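Long-range contacts in UDP-galactopyranose mutase (Deinococcus radiodurans, PDB 3HDY), which probably catalyses the interconversion of UDP-galactopyranose and UDP-galactofuranose, with FAD as its cofactor: residues Thr158-Val163 with Asp187-Asp192; Lys182-Asp187 with Tyr335-Pro340; Leu272-Leu277 with Gly331-Pro336. All coordinates share one frame; numbering follows the deposited sequence.

The three contacts run from the start of helix 159-184 to the edge of the mixed sheet. Contact 1 ties the first turn of that helix to the loop that follows its last; it is partly buried and almost wholly polar. Contact 2 takes the end of the same helix against the tail of strand 320-336; it is buried, made of rings and apolar branches, and faces the bound UDP-galactose. Contact 3, partly buried with Gly331 and Asp332 exposed, pairs strand 320-336 with strand 274-284 through backbone bonds and shares Tyr335 and Pro336 with contact 2. Contacts 1 and 2 meet where Asp192 N approaches Pro338 O, contacts 2 and 3 where Arg275 NE reaches Gln183 O.

Contact 1 of 3, residues Thr158-Val163 with Asp187-Asp192; sequences TSEDVV and DPSELD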
# COMPACT_ATOMS: atom_id res chain seq x y z
N THR A 158 37.87 -5.12 19.88
CA THR A 158 36.49 -5.41 20.29
C THR A 158 35.66 -4.15 20.48
O THR A 158 36.19 -3.03 20.49
CB THR A 158 36.45 -6.21 21.60
OG1 THR A 158 36.96 -5.40 22.67
CG2 THR A 158 37.29 -7.47 21.48
N SER A 159 34.35 -4.33 20.63
CA SER A 159 33.46 -3.22 20.94
C SER A 159 33.75 -2.66 22.33
O SER A 159 33.39 -1.53 22.64
CB SER A 159 31.99 -3.65 20.85
OG SER A 159 31.53 -3.63 19.52
N GLU A 160 34.39 -3.47 23.17
CA GLU A 160 34.79 -3.03 24.50
C GLU A 160 35.98 -2.09 24.41
O GLU A 160 36.08 -1.13 25.17
CB GLU A 160 35.13 -4.23 25.38
CG GLU A 160 35.37 -3.90 26.84
CD GLU A 160 35.62 -5.13 27.69
OE1 GLU A 160 35.11 -5.20 28.82
OE2 GLU A 160 36.32 -6.05 27.21
N ASP A 161 36.87 -2.35 23.45
CA ASP A 161 38.06 -1.52 23.26
C ASP A 161 37.73 -0.11 22.77
O ASP A 161 38.23 0.87 23.32
CB ASP A 161 39.03 -2.18 22.29
CG ASP A 161 39.61 -3.48 22.83
OD1 ASP A 161 39.69 -3.62 24.07
OD2 ASP A 161 39.99 -4.34 22.01
N VAL A 162 36.91 -0.00 21.73
CA VAL A 162 36.60 1.31 21.14
C VAL A 162 36.01 2.27 22.17
O VAL A 162 36.35 3.45 22.19
CB VAL A 162 35.64 1.22 19.93
CG1 VAL A 162 36.38 0.76 18.69
CG2 VAL A 162 34.46 0.30 20.23
N VAL A 163 35.13 1.75 23.03
CA VAL A 163 34.46 2.56 24.03
C VAL A 163 35.38 2.86 25.21
O VAL A 163 35.75 4.01 25.47
CB VAL A 163 33.20 1.86 24.57
CG1 VAL A 163 32.55 2.68 25.68
CG2 VAL A 163 32.21 1.61 23.44
N ASP A 187 28.69 -10.07 24.80
CA ASP A 187 29.44 -8.99 25.45
C ASP A 187 30.12 -8.18 24.36
O ASP A 187 30.45 -8.72 23.30
CB ASP A 187 30.48 -9.57 26.42
CG ASP A 187 31.02 -8.52 27.39
OD1 ASP A 187 30.28 -8.12 28.31
OD2 ASP A 187 32.19 -8.12 27.23
N PRO A 188 30.32 -6.87 24.59
CA PRO A 188 30.99 -6.02 23.62
C PRO A 188 32.37 -6.56 23.25
O PRO A 188 32.88 -6.26 22.17
CB PRO A 188 31.12 -4.69 24.36
CG PRO A 188 29.94 -4.68 25.27
CD PRO A 188 29.78 -6.10 25.73
N SER A 189 32.96 -7.35 24.14
CA SER A 189 34.24 -7.99 23.86
C SER A 189 34.09 -9.10 22.82
O SER A 189 35.06 -9.48 22.17
CB SER A 189 34.83 -8.56 25.15
OG SER A 189 33.94 -9.47 25.75
N GLU A 190 32.88 -9.62 22.68
CA GLU A 190 32.60 -10.68 21.71
C GLU A 190 32.10 -10.12 20.37
O GLU A 190 31.59 -10.87 19.53
CB GLU A 190 31.57 -11.66 22.28
CG GLU A 190 32.03 -12.43 23.52
CD GLU A 190 30.91 -13.26 24.13
OE1 GLU A 190 29.81 -12.69 24.38
OE2 GLU A 190 31.11 -14.47 24.37
N LEU A 191 32.24 -8.81 20.20
CA LEU A 191 31.87 -8.16 18.94
C LEU A 191 33.03 -7.34 18.41
O LEU A 191 33.85 -6.84 19.18
CB LEU A 191 30.64 -7.27 19.13
CG LEU A 191 29.35 -7.95 19.59
CD1 LEU A 191 28.26 -6.94 19.87
CD2 LEU A 191 28.90 -8.96 18.56
N ASP A 192 33.08 -7.20 17.09
CA ASP A 192 34.10 -6.38 16.45
C ASP A 192 33.98 -4.92 16.86
O ASP A 192 32.89 -4.44 17.17
CB ASP A 192 33.99 -6.51 14.93
CG ASP A 192 35.14 -5.86 14.20
OD1 ASP A 192 36.24 -6.46 14.17
OD2 ASP A 192 34.96 -4.76 13.65
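With OG anti to its carbonyl carbon (chi1 -82°), Ser159 directs its hydroxyl to the backbone of the 187-192 loop, where OG donates to Asp192 O at 2.8 Å from above the carbonyl plane. Thr158, one residue earlier, has OG1 between its own N and carbonyl carbon (chi1 66°); this turns the hydroxyl back over the helix start and sets CG2 against Ser189 O, 3.1 Å away. Thr158 is the N-cap of helix 159-184. Its OG1 accepts from Asp161 N and weakly from Glu160 N, while Thr158 N donates almost straight to Asp161 OD2 (3.1 Å, 174°), completing a capping box.

The backbone NH groups of the first turn also find carbonyls across the contact. Ser159 N reaches Leu191 O at 2.9 Å, and Pro188 O lies close enough to receive weak, bent bonds from both Ser159 N and Glu160 N. A single bridge joins the backbones at Thr158 and Asp192. On the loop side Asp187 forms an Asx turn: its OD2 accepts from Ser189 N and, at 2.7 Å, from Ser189 OG, the latter on the anti side. Glu160 extends past Ser189, bringing OE2 to 3.6 Å from Ser189 CB.

Glu160 OE1 and Asp187 OD2 are like charges 4.4 Å apart, but Arg169 forms a salt bridge with Glu160 OE1 and Arg181 with Asp187 OD1, which is likely to offset the repulsion. The loop that follows a long helix is thus fastened to the beginning of that helix. Ser159 N is met by loop carbonyls, Asp161 N by the cap hydroxyl, and Glu160 N weakly by both, so the partial positive charge of the helix start is probably met by oxygens from both segments.

Contact 2 of 3, residues Lys182-Asp187 with Tyr335-Pro340; sequences KQWGLD and YPVPRP. With GDU (galactose-uridine-5'-diphosphate), chain K.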
# COMPACT_ATOMS: atom_id res chain seq x y z
N LYS A 182 22.21 -6.93 25.43
CA LYS A 182 20.80 -7.18 25.19
C LYS A 182 20.48 -7.31 23.70
O LYS A 182 19.73 -8.19 23.29
CB LYS A 182 19.95 -6.08 25.83
CG LYS A 182 18.46 -6.28 25.67
CD LYS A 182 17.69 -5.56 26.77
CE LYS A 182 18.01 -4.09 26.79
NZ LYS A 182 17.06 -3.34 27.65
N GLN A 183 21.06 -6.43 22.90
CA GLN A 183 20.80 -6.39 21.47
C GLN A 183 21.35 -7.62 20.74
O GLN A 183 20.66 -8.22 19.91
CB GLN A 183 21.39 -5.12 20.86
CG GLN A 183 21.43 -5.10 19.34
CD GLN A 183 20.05 -5.03 18.72
OE1 GLN A 183 19.04 -4.92 19.42
NE2 GLN A 183 20.00 -5.10 17.40
N TRP A 184 22.59 -7.99 21.05
CA TRP A 184 23.26 -9.05 20.31
C TRP A 184 23.27 -10.39 21.05
O TRP A 184 23.42 -11.44 20.44
CB TRP A 184 24.70 -8.64 19.99
CG TRP A 184 24.79 -7.33 19.30
CD1 TRP A 184 24.97 -6.11 19.88
CD2 TRP A 184 24.72 -7.10 17.89
NE1 TRP A 184 25.01 -5.13 18.92
CE2 TRP A 184 24.86 -5.71 17.69
CE3 TRP A 184 24.55 -7.93 16.78
CZ2 TRP A 184 24.83 -5.13 16.42
CZ3 TRP A 184 24.52 -7.35 15.52
CH2 TRP A 184 24.67 -5.97 15.35
N GLY A 185 23.13 -10.33 22.37
CA GLY A 185 23.29 -11.52 23.19
C GLY A 185 24.76 -11.84 23.35
O GLY A 185 25.13 -12.97 23.68
N LEU A 186 25.60 -10.84 23.12
CA LEU A 186 27.05 -10.98 23.25
C LEU A 186 27.63 -9.81 24.04
O LEU A 186 27.12 -8.69 23.96
CB LEU A 186 27.70 -11.04 21.86
CG LEU A 186 27.86 -12.37 21.10
CD1 LEU A 186 26.80 -13.38 21.47
CD2 LEU A 186 27.89 -12.14 19.59
N ASP A 187 28.69 -10.07 24.80
CA ASP A 187 29.44 -8.99 25.45
C ASP A 187 30.12 -8.18 24.36
O ASP A 187 30.45 -8.72 23.30
CB ASP A 187 30.48 -9.57 26.42
CG ASP A 187 31.02 -8.52 27.39
OD1 ASP A 187 30.28 -8.12 28.31
OD2 ASP A 187 32.19 -8.12 27.23
N TYR A 335 20.12 -8.04 11.30
CA TYR A 335 21.49 -7.61 11.56
C TYR A 335 22.52 -8.70 11.30
O TYR A 335 22.42 -9.80 11.83
CB TYR A 335 21.64 -7.19 13.03
CG TYR A 335 20.77 -6.04 13.49
CD1 TYR A 335 19.43 -6.24 13.80
CD2 TYR A 335 21.29 -4.76 13.65
CE1 TYR A 335 18.63 -5.21 14.23
CE2 TYR A 335 20.50 -3.72 14.09
CZ TYR A 335 19.17 -3.95 14.38
OH TYR A 335 18.37 -2.91 14.81
N PRO A 336 23.53 -8.39 10.48
CA PRO A 336 24.74 -9.22 10.48
C PRO A 336 25.42 -9.07 11.85
O PRO A 336 25.27 -8.02 12.47
CB PRO A 336 25.61 -8.58 9.40
CG PRO A 336 24.66 -7.79 8.55
CD PRO A 336 23.60 -7.31 9.49
N VAL A 337 26.14 -10.09 12.30
CA VAL A 337 26.78 -10.04 13.62
C VAL A 337 28.29 -10.01 13.51
O VAL A 337 28.94 -11.06 13.55
CB VAL A 337 26.36 -11.24 14.48
CG1 VAL A 337 26.85 -11.05 15.91
CG2 VAL A 337 24.86 -11.43 14.43
N PRO A 338 28.86 -8.81 13.37
CA PRO A 338 30.30 -8.63 13.11
C PRO A 338 31.19 -9.14 14.25
O PRO A 338 31.23 -8.53 15.32
CB PRO A 338 30.43 -7.11 12.96
CG PRO A 338 29.05 -6.62 12.65
CD PRO A 338 28.15 -7.52 13.43
N ARG A 339 31.88 -10.24 13.99
CA ARG A 339 32.85 -10.82 14.93
C ARG A 339 33.69 -11.82 14.15
O ARG A 339 33.25 -12.34 13.13
CB ARG A 339 32.14 -11.50 16.10
CG ARG A 339 31.25 -12.66 15.69
CD ARG A 339 30.51 -13.24 16.89
NE ARG A 339 31.42 -13.54 18.00
CZ ARG A 339 31.18 -14.46 18.93
NH1 ARG A 339 30.07 -15.18 18.89
NH2 ARG A 339 32.06 -14.66 19.90
N PRO A 340 34.92 -12.10 14.62
CA PRO A 340 35.87 -12.96 13.90
C PRO A 340 35.26 -14.29 13.46
O PRO A 340 35.42 -14.68 12.30
CB PRO A 340 36.98 -13.19 14.92
CG PRO A 340 36.94 -11.98 15.78
CD PRO A 340 35.49 -11.59 15.88
N1 GDU K . 24.82 1.03 21.48
C2 GDU K . 24.71 1.22 22.71
N3 GDU K . 24.04 1.98 23.46
C4 GDU K . 23.23 2.81 22.79
C5 GDU K . 23.23 2.73 21.32
C6 GDU K . 24.03 1.83 20.73
O2 GDU K . 25.54 0.34 23.47
O4 GDU K . 22.51 3.62 23.36
C1D GDU K . 25.67 0.04 20.86
C2D GDU K . 25.12 -1.36 20.46
O2D GDU K . 26.16 -2.32 20.28
C3D GDU K . 24.47 -1.05 19.13
C4D GDU K . 25.54 -0.15 18.51
O4D GDU K . 26.23 0.48 19.60
O3D GDU K . 24.28 -2.26 18.41
C5D GDU K . 25.11 0.74 17.34
O5D GDU K . 23.90 1.40 17.77
PA GDU K . 22.76 1.72 16.71
O1A GDU K . 21.77 2.67 17.31
O2A GDU K . 23.48 2.39 15.58
O3A GDU K . 22.03 0.37 16.31
PB GDU K . 20.83 0.23 15.27
O1B GDU K . 19.91 -0.72 15.96
O2B GDU K . 21.14 -0.38 13.94
O3B GDU K . 19.99 1.57 15.01
C1' GDU K . 19.03 1.95 14.00
C2' GDU K . 19.65 2.90 12.93
C3' GDU K . 20.40 4.02 13.69
C4' GDU K . 19.31 4.90 14.37
C5' GDU K . 18.38 3.97 15.21
C6' GDU K . 17.10 4.69 15.70
O2' GDU K . 20.47 2.22 11.96
O3' GDU K . 21.22 4.76 12.76
O4' GDU K . 18.58 5.59 13.34
O5' GDU K . 17.99 2.67 14.70
O6' GDU K . 17.41 5.66 16.72
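Trp184, on the last turn of helix 159-184, presents the rim of its six-membered ring to the tail of strand 320-336 of the mixed sheet, forming one wall of the UDP-galactose pocket. Pro336 O lies at the indole edge, 3.2 Å from CZ3. The Tyr335 and Trp184 side chains cross at about a right angle, ring planes at 79° and centroids 5.6 Å apart, and Val337 CG1 touches both Trp184 CE3 and Leu186 CD2, 4.0 Å from each. On the substrate side, Trp184 NE1 donates to the ribose O3D at 3.0 Å and weakly to O2D. A leucine in place of Trp184 would probably leave both ribose hydroxyls without this donor and open a gap beside Tyr335 and Val337.

Gln183 bends at chi2 (69°), bringing its amide over one face of the Tyr335 ring at a steep angle, with NE2 3.3 Å from Tyr335 CZ. The phenol reaches on to the diphosphate: Tyr335 OH donates to O1B at 2.9 Å, and O2B lies in the plane of the ring at its edge. Farther out, Leu186 covers a face of the Arg339 guanidinium, its CD2 3.8 Å from Arg339 NH1.

Contact 3 of 3, residues Leu272-Leu277 with Gly331-Pro336; sequences LPYRSL and GDPYYP. With GDU (galactose-uridine-5'-diphosphate), chain K.
Tyr274 CB meets Pro333 CB at 3.5 Å where the segment comes alongside strand 320-336. The ring lies aslant to that proline, and the Tyr274 CA-H makes a contact with Tyr335 O. The Tyr274 side chain leaves on the face of the sheet opposite to that of Tyr335, and its hydroxyl is held by Leu365 O.

Arg275 carries the backbone bonding. Its N donates to Tyr335 O at 2.7 Å, and its O accepts from both Tyr334 N and Tyr335 N, each at 3.0 Å. Two residues facing one make a classic beta bulge in an antiparallel pair. The two bonds grip one oxygen, and the bulge probably sets the direction in which the Tyr335 side chain leaves the strand. Arg275 CB packs on Tyr335 CB, but the chain bends at chi2 (67°) and carries NE off to Gln183 O.

Ser276 has OG opposite its backbone N (chi1 -175°), a setting that extends the hydroxyl to Asp332 O at 2.8 Å. Gly331 lies beside this hydroxyl, and a side chain on it would collide with Ser276 OG.

Leu277 meets two tyrosines. Its backbone N lies at the edge of the Tyr334 ring, 3.3 Å from CD1, while Asp332 O sits over a face of that ring. Leu277 CD1 meets the edge of the Tyr335 ring, 3.5 Å from CE1, near the hydroxyl end.

Strand 274-284 is the outermost strand of the mixed sheet within this chain, with strand 320-336 next to it. Helix 159-184 brings Gln183 against Leu277, the FAD touches Leu277, Tyr334 and Tyr335, and helix 340-355 packs on Leu272 and Pro273.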
# COMPACT_ATOMS: atom_id res chain seq x y z
N LEU A 272 24.74 -18.90 8.91
CA LEU A 272 25.43 -17.65 9.19
C LEU A 272 24.55 -16.88 10.17
O LEU A 272 23.36 -16.69 9.90
CB LEU A 272 25.61 -16.84 7.91
CG LEU A 272 26.97 -16.20 7.64
CD1 LEU A 272 26.82 -15.10 6.60
CD2 LEU A 272 27.63 -15.66 8.90
N PRO A 273 25.12 -16.46 11.30
CA PRO A 273 24.35 -15.74 12.32
C PRO A 273 23.79 -14.42 11.82
O PRO A 273 24.52 -13.60 11.29
CB PRO A 273 25.39 -15.48 13.42
CG PRO A 273 26.43 -16.52 13.22
CD PRO A 273 26.50 -16.73 11.74
N TYR A 274 22.48 -14.25 11.97
CA TYR A 274 21.83 -12.96 11.77
C TYR A 274 20.95 -12.69 12.98
O TYR A 274 20.20 -13.56 13.41
CB TYR A 274 20.97 -12.96 10.50
CG TYR A 274 21.73 -13.02 9.19
CD1 TYR A 274 21.92 -14.22 8.53
CD2 TYR A 274 22.22 -11.86 8.60
CE1 TYR A 274 22.59 -14.29 7.33
CE2 TYR A 274 22.91 -11.91 7.39
CZ TYR A 274 23.09 -13.13 6.77
OH TYR A 274 23.76 -13.20 5.57
N ARG A 275 21.05 -11.48 13.52
CA ARG A 275 20.21 -11.11 14.65
C ARG A 275 18.84 -10.65 14.16
O ARG A 275 18.73 -10.00 13.13
CB ARG A 275 20.88 -10.02 15.48
CG ARG A 275 20.31 -9.85 16.86
CD ARG A 275 20.60 -11.06 17.75
NE ARG A 275 20.20 -10.80 19.13
CZ ARG A 275 20.22 -11.70 20.11
NH1 ARG A 275 20.63 -12.94 19.86
NH2 ARG A 275 19.84 -11.36 21.33
N SER A 276 17.80 -11.01 14.91
CA SER A 276 16.43 -10.67 14.52
C SER A 276 15.78 -9.76 15.56
O SER A 276 16.40 -9.41 16.56
CB SER A 276 15.59 -11.94 14.34
OG SER A 276 14.29 -11.64 13.86
N LEU A 277 14.53 -9.39 15.32
CA LEU A 277 13.80 -8.52 16.23
C LEU A 277 12.33 -8.88 16.29
O LEU A 277 11.75 -9.35 15.32
CB LEU A 277 13.95 -7.06 15.81
CG LEU A 277 15.34 -6.41 15.86
CD1 LEU A 277 15.29 -5.02 15.26
CD2 LEU A 277 15.87 -6.37 17.29
N GLY A 331 14.20 -15.67 13.82
CA GLY A 331 13.32 -14.78 13.07
C GLY A 331 13.96 -14.27 11.80
O GLY A 331 15.02 -14.76 11.40
N ASP A 332 13.33 -13.30 11.15
CA ASP A 332 13.88 -12.67 9.95
C ASP A 332 15.22 -12.00 10.24
O ASP A 332 15.37 -11.31 11.25
CB ASP A 332 12.91 -11.64 9.37
CG ASP A 332 11.73 -12.27 8.67
OD1 ASP A 332 11.88 -13.38 8.12
OD2 ASP A 332 10.65 -11.64 8.66
N PRO A 333 16.20 -12.19 9.35
CA PRO A 333 17.54 -11.61 9.51
C PRO A 333 17.50 -10.10 9.33
O PRO A 333 17.16 -9.62 8.25
CB PRO A 333 18.34 -12.24 8.37
CG PRO A 333 17.50 -13.36 7.86
CD PRO A 333 16.09 -12.99 8.12
N TYR A 334 17.85 -9.36 10.38
CA TYR A 334 17.91 -7.90 10.31
C TYR A 334 19.34 -7.39 10.44
O TYR A 334 19.72 -6.43 9.77
CB TYR A 334 17.01 -7.27 11.37
CG TYR A 334 15.54 -7.59 11.20
CD1 TYR A 334 14.80 -8.13 12.24
CD2 TYR A 334 14.90 -7.36 9.99
CE1 TYR A 334 13.46 -8.42 12.08
CE2 TYR A 334 13.56 -7.66 9.82
CZ TYR A 334 12.85 -8.19 10.87
OH TYR A 334 11.51 -8.48 10.71
N TYR A 335 20.12 -8.04 11.30
CA TYR A 335 21.49 -7.61 11.56
C TYR A 335 22.52 -8.70 11.30
O TYR A 335 22.42 -9.80 11.83
CB TYR A 335 21.64 -7.19 13.03
CG TYR A 335 20.77 -6.04 13.49
CD1 TYR A 335 19.43 -6.24 13.80
CD2 TYR A 335 21.29 -4.76 13.65
CE1 TYR A 335 18.63 -5.21 14.23
CE2 TYR A 335 20.50 -3.72 14.09
CZ TYR A 335 19.17 -3.95 14.38
OH TYR A 335 18.37 -2.91 14.81
N PRO A 336 23.53 -8.39 10.48
CA PRO A 336 24.74 -9.22 10.48
C PRO A 336 25.42 -9.07 11.85
O PRO A 336 25.27 -8.02 12.47
CB PRO A 336 25.61 -8.58 9.40
CG PRO A 336 24.66 -7.79 8.55
CD PRO A 336 23.60 -7.31 9.49
N1 GDU K . 24.82 1.03 21.48
C2 GDU K . 24.71 1.22 22.71
N3 GDU K . 24.04 1.98 23.46
C4 GDU K . 23.23 2.81 22.79
C5 GDU K . 23.23 2.73 21.32
C6 GDU K . 24.03 1.83 20.73
O2 GDU K . 25.54 0.34 23.47
O4 GDU K . 22.51 3.62 23.36
C1D GDU K . 25.67 0.04 20.86
C2D GDU K . 25.12 -1.36 20.46
O2D GDU K . 26.16 -2.32 20.28
C3D GDU K . 24.47 -1.05 19.13
C4D GDU K . 25.54 -0.15 18.51
O4D GDU K . 26.23 0.48 19.60
O3D GDU K . 24.28 -2.26 18.41
C5D GDU K . 25.11 0.74 17.34
O5D GDU K . 23.90 1.40 17.77
PA GDU K . 22.76 1.72 16.71
O1A GDU K . 21.77 2.67 17.31
O2A GDU K . 23.48 2.39 15.58
O3A GDU K . 22.03 0.37 16.31
PB GDU K . 20.83 0.23 15.27
O1B GDU K . 19.91 -0.72 15.96
O2B GDU K . 21.14 -0.38 13.94
O3B GDU K . 19.99 1.57 15.01
C1' GDU K . 19.03 1.95 14.00
C2' GDU K . 19.65 2.90 12.93
C3' GDU K . 20.40 4.02 13.69
C4' GDU K . 19.31 4.90 14.37
C5' GDU K . 18.38 3.97 15.21
C6' GDU K . 17.10 4.69 15.70
O2' GDU K . 20.47 2.22 11.96
O3' GDU K . 21.22 4.76 12.76
O4' GDU K . 18.58 5.59 13.34
O5' GDU K . 17.99 2.67 14.70
O6' GDU K . 17.41 5.66 16.72